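Local atomic coordinates of rhogap protein (Gallus gallus, PDB entry 1F7C), a protein that accelerates GTP hydrolysis by RhoA and Cdc42 through the RhoGAP (BH) domain seen here, part of a longer protein that binds focal adhesion kinase. Residues Leu144-Lys147 against Asn148-Met151. Residues are numbered along the deposited sequence; the frame is centred on the assembly and turned at random.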
# COMPACT_ATOMS: atom_id res chain seq x y z
N LEU A 144 -13.36 -5.83 -6.61
CA LEU A 144 -12.66 -6.56 -5.56
C LEU A 144 -13.58 -6.77 -4.36
O LEU A 144 -14.52 -6.03 -4.16
CB LEU A 144 -11.44 -5.79 -5.06
CG LEU A 144 -10.26 -5.52 -5.99
CD1 LEU A 144 -9.28 -4.58 -5.30
CD2 LEU A 144 -9.59 -6.83 -6.35
N PRO A 145 -13.31 -7.81 -3.56
CA PRO A 145 -14.16 -8.03 -2.38
C PRO A 145 -13.98 -6.82 -1.44
O PRO A 145 -12.90 -6.24 -1.35
CB PRO A 145 -13.58 -9.31 -1.76
CG PRO A 145 -12.96 -10.02 -2.94
CD PRO A 145 -12.36 -8.92 -3.77
N GLU A 146 -15.05 -6.46 -0.74
CA GLU A 146 -15.05 -5.33 0.18
C GLU A 146 -13.77 -5.15 0.99
O GLU A 146 -13.17 -4.07 0.97
CB GLU A 146 -16.23 -5.47 1.15
CG GLU A 146 -16.39 -4.30 2.09
CD GLU A 146 -16.72 -3.01 1.37
OE1 GLU A 146 -16.73 -1.95 2.03
OE2 GLU A 146 -16.98 -3.06 0.14
N LYS A 147 -13.34 -6.20 1.69
CA LYS A 147 -12.15 -6.13 2.52
C LYS A 147 -10.86 -5.71 1.81
O LYS A 147 -10.07 -4.95 2.37
CB LYS A 147 -11.94 -7.47 3.24
CG LYS A 147 -13.07 -7.80 4.22
CD LYS A 147 -12.74 -8.97 5.15
CE LYS A 147 -12.58 -10.27 4.40
NZ LYS A 147 -12.43 -11.42 5.32
N ASN A 148 -10.63 -6.20 0.59
CA ASN A 148 -9.43 -5.82 -0.14
C ASN A 148 -9.54 -4.36 -0.52
O ASN A 148 -8.58 -3.60 -0.36
CB ASN A 148 -9.26 -6.66 -1.41
CG ASN A 148 -9.13 -8.15 -1.11
OD1 ASN A 148 -10.04 -8.76 -0.57
ND2 ASN A 148 -7.98 -8.74 -1.44
N ARG A 149 -10.71 -3.99 -1.02
CA ARG A 149 -10.96 -2.62 -1.44
C ARG A 149 -10.77 -1.65 -0.26
O ARG A 149 -10.10 -0.62 -0.38
CB ARG A 149 -12.39 -2.50 -2.00
CG ARG A 149 -12.80 -1.06 -2.33
CD ARG A 149 -14.13 -0.92 -3.08
NE ARG A 149 -15.19 -1.73 -2.50
CZ ARG A 149 -15.46 -2.98 -2.87
NH1 ARG A 149 -14.73 -3.56 -3.82
NH2 ARG A 149 -16.42 -3.67 -2.27
N GLN A 150 -11.33 -2.02 0.89
CA GLN A 150 -11.24 -1.19 2.08
C GLN A 150 -9.82 -0.95 2.55
O GLN A 150 -9.44 0.19 2.82
CB GLN A 150 -12.05 -1.79 3.22
CG GLN A 150 -13.40 -1.15 3.42
CD GLN A 150 -14.12 -1.71 4.64
OE1 GLN A 150 -13.51 -1.86 5.72
NE2 GLN A 150 -15.40 -2.01 4.49
N MET A 151 -9.03 -2.02 2.68
CA MET A 151 -7.66 -1.86 3.13
C MET A 151 -6.86 -1.08 2.11
O MET A 151 -6.05 -0.23 2.45
CB MET A 151 -7.01 -3.21 3.36
CG MET A 151 -5.69 -3.07 4.06
SD MET A 151 -5.15 -4.61 4.76
CE MET A 151 -6.30 -4.76 6.11
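The carboxylate of E146 is shared by two side chains of the next helical turn, one at each oxygen. Its OE2 forms a short salt bridge with R149 NH2 (2.5 Å), met nearly along the C-O bond but tilted out of the guanidinium plane; the two planes are steeply inclined at 64°. Its OE1 takes an almost straight hydrogen bond from Q150 NE2 (2.8 Å) on the anti side; the acceptor lies in the amide plane, while the carboxylate stands nearly perpendicular to it. CG of E146 is anti to the backbone N (chi1 -176°) and the chain bends at chi2 (64°), which curls the carboxylate back over the helix surface between its partners. R149 NH1 also donates to L144 O of the preceding loop, again short at 2.5 Å and from above the carbonyl plane, and weakly to V141 O at the end of helix 130-141. One guanidinium face lies against E146 CA and P145 O. The backbone bonds R149 N to P145 O (3.2 Å), Q150 N to E146 O and M151 N to K147 O follow one another. N148, itself buried, brings OD1 to 3.8 Å from P145 CB, and its ND2 bonds to L112 O, while M151 rests on F38 and I41 of helix 35-51. This is a helix N-terminus in the all-helical RhoGAP domain, P145 at the N-cap position and E146 linked to R149 (i to i+3) and Q150 (i to i+4).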